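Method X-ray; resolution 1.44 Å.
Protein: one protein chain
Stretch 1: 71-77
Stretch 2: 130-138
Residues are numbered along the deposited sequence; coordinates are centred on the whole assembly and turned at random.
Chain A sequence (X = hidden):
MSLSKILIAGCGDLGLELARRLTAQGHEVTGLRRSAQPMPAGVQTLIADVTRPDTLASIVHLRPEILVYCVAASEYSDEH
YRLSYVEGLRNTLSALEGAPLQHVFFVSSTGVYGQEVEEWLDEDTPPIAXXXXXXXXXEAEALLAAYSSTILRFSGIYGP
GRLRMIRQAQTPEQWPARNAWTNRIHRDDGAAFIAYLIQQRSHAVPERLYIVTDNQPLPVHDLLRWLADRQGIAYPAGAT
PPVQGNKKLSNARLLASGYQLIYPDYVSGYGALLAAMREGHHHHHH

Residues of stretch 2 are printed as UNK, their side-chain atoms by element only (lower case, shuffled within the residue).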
ATOM      1  N   VAL A  71       2.092  -5.791  -7.493  1.00 24.20           N
ATOM      2  CA  VAL A  71       1.064  -6.700  -8.051  1.00 24.85           C
ATOM      3  C   VAL A  71       0.366  -7.550  -6.967  1.00 24.81           C
ATOM      4  O   VAL A  71      -0.858  -7.670  -6.985  1.00 25.47           O
ATOM      5  CB  VAL A  71       1.639  -7.583  -9.187  1.00 25.25           C
ATOM      6  CG1 VAL A  71       0.595  -8.612  -9.703  1.00 26.06           C
ATOM      7  CG2 VAL A  71       2.172  -6.692 -10.321  1.00 25.41           C
ATOM      8  N   ALA A  72       1.126  -8.083  -6.013  1.00 24.11           N
ATOM      9  CA  ALA A  72       0.554  -8.958  -4.974  1.00 23.99           C
ATOM     10  C   ALA A  72      -0.434  -8.150  -4.144  1.00 25.07           C
ATOM     11  O   ALA A  72      -1.534  -8.631  -3.819  1.00 25.20           O
ATOM     12  CB  ALA A  72       1.669  -9.602  -4.111  1.00 24.82           C
ATOM     13  N   ALA A  73      -0.086  -6.899  -3.839  1.00 25.08           N
ATOM     14  CA  ALA A  73      -1.025  -6.027  -3.117  1.00 25.94           C
ATOM     15  C   ALA A  73      -2.352  -5.791  -3.865  1.00 27.06           C
ATOM     16  O   ALA A  73      -3.429  -5.850  -3.247  1.00 26.77           O
ATOM     17  CB  ALA A  73      -0.349  -4.701  -2.733  1.00 25.38           C
ATOM     18  N   SER A  74      -2.281  -5.545  -5.174  1.00 28.21           N
ATOM     19  CA  SER A  74      -3.488  -5.429  -6.015  1.00 30.09           C
ATOM     20  C   SER A  74      -4.271  -6.732  -6.066  1.00 30.42           C
ATOM     21  O   SER A  74      -5.505  -6.702  -6.064  1.00 31.48           O
ATOM     22  CB  SER A  74      -3.132  -5.005  -7.432  1.00 29.75           C
ATOM     23  OG  SER A  74      -2.559  -3.714  -7.412  1.00 34.26           O
ATOM     24  N   GLU A  75      -3.547  -7.852  -6.114  1.00 30.51           N
ATOM     25  CA  GLU A  75      -4.127  -9.203  -6.078  1.00 31.95           C
ATOM     26  C   GLU A  75      -4.829  -9.462  -4.734  1.00 32.25           C
ATOM     27  O   GLU A  75      -5.933 -10.002  -4.700  1.00 32.92           O
ATOM     28  CB  GLU A  75      -3.048 -10.288  -6.346  1.00 31.61           C
ATOM     29  CG  GLU A  75      -2.606 -10.451  -7.838  1.00 32.55           C
ATOM     30  CD  GLU A  75      -1.275 -11.218  -8.037  1.00 34.50           C
ATOM     31  OE1 GLU A  75      -0.500 -11.449  -7.074  1.00 36.26           O
ATOM     32  OE2 GLU A  75      -0.971 -11.584  -9.192  1.00 35.35           O
ATOM     33  N   TYR A  76      -4.177  -9.082  -3.632  1.00 32.64           N
ATOM     34  CA  TYR A  76      -4.739  -9.220  -2.282  1.00 32.98           C
ATOM     35  C   TYR A  76      -6.118  -8.576  -2.199  1.00 34.01           C
ATOM     36  O   TYR A  76      -7.052  -9.166  -1.657  1.00 33.26           O
ATOM     37  CB  TYR A  76      -3.838  -8.530  -1.258  1.00 32.85           C
ATOM     38  CG  TYR A  76      -4.063  -8.975   0.172  1.00 32.86           C
ATOM     39  CD1 TYR A  76      -3.222  -9.921   0.742  1.00 34.38           C
ATOM     40  CD2 TYR A  76      -5.102  -8.455   0.953  1.00 33.09           C
ATOM     41  CE1 TYR A  76      -3.380 -10.348   2.045  1.00 33.43           C
ATOM     42  CE2 TYR A  76      -5.271  -8.898   2.282  1.00 32.70           C
ATOM     43  CZ  TYR A  76      -4.398  -9.850   2.798  1.00 33.36           C
ATOM     44  OH  TYR A  76      -4.506 -10.316   4.087  1.00 35.79           O
ATOM     45  N   SER A  77      -6.197  -7.354  -2.733  1.00 35.25           N
ATOM     46  CA  SER A  77      -7.402  -6.528  -2.743  1.00 36.32           C
ATOM     47  C   SER A  77      -8.391  -7.080  -3.760  1.00 36.64           C
ATOM     48  O   SER A  77      -9.521  -7.410  -3.404  1.00 37.89           O
ATOM     49  CB  SER A  77      -7.044  -5.069  -3.083  1.00 36.36           C
ATOM     50  OG  SER A  77      -6.878  -4.881  -4.488  1.00 38.00           O
ATOM     51  N   UNK A 130      -4.782 -15.637   8.828  1.00 22.72           N
ATOM     52  CA  UNK A 130      -6.004 -16.398   9.119  1.00 23.83           C
ATOM     53  C   UNK A 130      -6.826 -16.615   7.894  1.00 23.90           C
ATOM     54  O   UNK A 130      -7.953 -17.133   7.990  1.00 24.79           O
ATOM     55  n   UNK A 130      -5.282 -17.953  13.248  1.00 34.71           N
ATOM     56  c   UNK A 130      -6.057 -17.136  12.321  1.00 35.75           C
ATOM     57  c   UNK A 130      -5.419 -15.762  12.163  1.00 33.72           C
ATOM     58  c   UNK A 130      -6.219 -14.885  11.201  1.00 29.96           C
ATOM     59  c   UNK A 130      -6.894 -15.671  10.108  1.00 25.27           C
ATOM     60  N   UNK A 131      -6.336 -16.171   6.747  1.00 21.85           N
ATOM     61  CA  UNK A 131      -7.053 -16.447   5.515  1.00 22.11           C
ATOM     62  C   UNK A 131      -6.103 -16.704   4.374  1.00 21.83           C
ATOM     63  O   UNK A 131      -4.888 -16.538   4.523  1.00 19.05           O
ATOM     64  c   UNK A 131      -8.043 -15.314   5.172  1.00 22.68           C
ATOM     65  c   UNK A 131      -7.344 -13.998   4.877  1.00 26.67           C
ATOM     66  o   UNK A 131      -6.124 -13.907   5.011  1.00 30.44           O
ATOM     67  o   UNK A 131      -8.044 -13.032   4.515  1.00 36.22           O
ATOM     68  N   UNK A 132      -6.677 -17.092   3.237  1.00 21.21           N
ATOM     69  CA  UNK A 132      -5.941 -17.456   2.048  1.00 22.46           C
ATOM     70  C   UNK A 132      -5.122 -16.266   1.525  1.00 22.42           C
ATOM     71  O   UNK A 132      -3.969 -16.423   1.114  1.00 22.69           O
ATOM     72  c   UNK A 132      -4.816 -19.656  -1.578  1.00 26.66           C
ATOM     73  c   UNK A 132      -6.995 -17.934   1.039  1.00 24.29           C
ATOM     74  c   UNK A 132      -5.275 -19.176  -0.331  1.00 27.90           C
ATOM     75  c   UNK A 132      -7.216 -18.264  -1.434  1.00 27.34           C
ATOM     76  c   UNK A 132      -5.560 -19.457  -2.737  1.00 24.79           C
ATOM     77  c   UNK A 132      -6.461 -18.452  -0.260  1.00 26.80           C
ATOM     78  c   UNK A 132      -6.773 -18.777  -2.687  1.00 26.75           C
ATOM     79  N   UNK A 133      -5.696 -15.074   1.553  1.00 22.40           N
ATOM     80  CA  UNK A 133      -4.989 -13.881   1.087  1.00 22.23           C
ATOM     81  C   UNK A 133      -3.749 -13.571   1.945  1.00 21.00           C
ATOM     82  O   UNK A 133      -2.668 -13.263   1.428  1.00 20.70           O
ATOM     83  o   UNK A 133      -7.106 -13.084   0.290  1.00 28.03           O
ATOM     84  c   UNK A 133      -5.952 -12.712   1.042  1.00 23.94           C
ATOM     85  N   UNK A 134      -3.895 -13.698   3.255  1.00 19.30           N
ATOM     86  CA  UNK A 134      -2.768 -13.476   4.160  1.00 19.24           C
ATOM     87  C   UNK A 134      -1.692 -14.523   3.994  1.00 19.48           C
ATOM     88  O   UNK A 134      -0.472 -14.224   4.039  1.00 18.88           O
ATOM     89  N   UNK A 135      -2.116 -15.770   3.785  1.00 18.35           N
ATOM     90  CA  UNK A 135      -1.159 -16.859   3.636  1.00 19.15           C
ATOM     91  C   UNK A 135      -0.378 -16.682   2.323  1.00 19.30           C
ATOM     92  O   UNK A 135       0.838 -16.873   2.294  1.00 20.32           O
ATOM     93  c   UNK A 135      -3.515 -20.234   6.562  1.00 30.24           C
ATOM     94  c   UNK A 135      -1.873 -18.207   3.725  1.00 19.27           C
ATOM     95  c   UNK A 135      -3.200 -19.784   5.132  1.00 27.48           C
ATOM     96  c   UNK A 135      -2.346 -18.540   5.143  1.00 22.46           C
ATOM     97  n   UNK A 135      -4.687 -21.182   6.541  1.00 33.59           N
ATOM     98  N   UNK A 136      -1.095 -16.335   1.256  1.00 19.89           N
ATOM     99  CA  UNK A 136      -0.488 -16.096  -0.055  1.00 18.99           C
ATOM    100  C   UNK A 136       0.476 -14.917   0.036  1.00 18.93           C
ATOM    101  O   UNK A 136       1.524 -14.907  -0.599  1.00 19.83           O
ATOM    102  n   UNK A 136      -5.644 -15.617  -3.994  1.00 33.80           N
ATOM    103  c   UNK A 136      -2.304 -17.090  -1.626  1.00 20.30           C
ATOM    104  c   UNK A 136      -5.637 -15.656  -2.656  1.00 31.38           C
ATOM    105  c   UNK A 136      -1.568 -15.809  -1.116  1.00 19.40           C
ATOM    106  c   UNK A 136      -3.385 -16.720  -2.628  1.00 24.06           C
ATOM    107  n   UNK A 136      -4.596 -16.170  -1.995  1.00 28.49           N
ATOM    108  n   UNK A 136      -6.699 -15.204  -1.984  1.00 31.04           N
ATOM    109  N   UNK A 137       0.121 -13.910   0.829  1.00 18.90           N
ATOM    110  CA  UNK A 137       0.987 -12.768   0.962  1.00 18.56           C
ATOM    111  C   UNK A 137       2.267 -13.066   1.721  1.00 17.62           C
ATOM    112  O   UNK A 137       3.365 -12.664   1.314  1.00 18.25           O
ATOM    113  c   UNK A 137       0.923 -10.321   1.578  1.00 19.62           C
ATOM    114  c   UNK A 137       0.225 -11.652   1.664  1.00 19.41           C
ATOM    115  s   UNK A 137       1.404  -9.670  -0.095  1.00 16.95           S
ATOM    116  c   UNK A 137      -0.051  -8.960  -0.610  1.00 21.43           C
ATOM    117  N   UNK A 138       2.144 -13.818   2.813  1.00 18.36           N
ATOM    118  CA  UNK A 138       3.350 -14.239   3.516  1.00 17.58           C
ATOM    119  C   UNK A 138       4.225 -15.172   2.637  1.00 19.26           C
ATOM    120  O   UNK A 138       5.448 -15.116   2.742  1.00 20.59           O
ATOM    121  c   UNK A 138       2.048 -14.786   7.184  1.00 22.08           C
ATOM    122  c   UNK A 138       3.042 -14.869   4.891  1.00 18.62           C
ATOM    123  c   UNK A 138       3.392 -12.774   6.324  1.00 20.21           C
ATOM    124  c   UNK A 138       2.450 -13.929   5.936  1.00 17.19           C
TER

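Position 130 carries four carbons in a row ending in a nitrogen. It lies out of reach of stretch 1. An unbranched chain with a terminal amine is lysine, K130.

Position 131 has two carbons, the second bearing two oxygens. One of its oxygens lies 4.0 Å from Y76 OH, and no hydrogen bond joins them. This short carboxylate is aspartate, D131. It holds the N-cap position of the helix that follows. D131 OD1 accepts a hydrogen bond from the backbone N of position 134, at 2.8 Å.

Position 132 shows one carbon and then a ring of six carbons, with no heteroatom. The ring makes no contact with stretch 1. It is phenylalanine, F132.

Position 133 has one carbon and one oxygen. Its CB points toward stretch 1 and sits over one face of the Y76 ring, 3.8 Å from the ring centroid and 17° off the normal. The backbone O of 133 is 3.1 Å from Y76 CE1. Two side-chain atoms, carbon then oxygen, make serine, S133.

Position 134 has no side-chain atoms; its backbone N lies 3.5 Å from Y76 OH. It is glycine, G134. A CB placed here would clash with D131 OD1, at 3.0 Å. The backbone N donates to that oxygen.

Position 135 again has four carbons in a row and a terminal nitrogen. Its CB points away from stretch 1, and it makes no contact. It is lysine, K135.

Position 136 has three carbons, a nitrogen, then a carbon carrying two more nitrogens. Its CB points toward stretch 1, but the side chain does not reach it. This guanidinium is arginine, R136. R136 NE donates to F132 O at 3.2 Å, back along its own helix.

Position 137 has two carbons, a sulfur and one carbon, unbranched. The terminal carbon is 3.6 Å from A72 O, 3.6 Å from Y76 CD1 and 4.0 Å from A72 CB. A thioether in such a chain is methionine, M137.

Position 138 has four carbons, forked at the second. It is out of reach of stretch 1. It is leucine, L138.

The two helices run antiparallel, at 172°, with axes 10.5 Å apart at closest approach. In the backbone register A72 pairs with M137, and Y76 with S133. A72 CA and M137 CA are 7.1 Å apart, and Y76 CA and S133 CA 5.8 Å. The CA-to-CB bond of Y76 points sideways, but the end of its side chain comes nearer. No hydrogen bond crosses the contact; it rests on packing. The Y76 ring meets S133 through a CH-pi contact, and M137 CE packs against both A72 and Y76.

Stretch 2 130-138: KDFSGKRML
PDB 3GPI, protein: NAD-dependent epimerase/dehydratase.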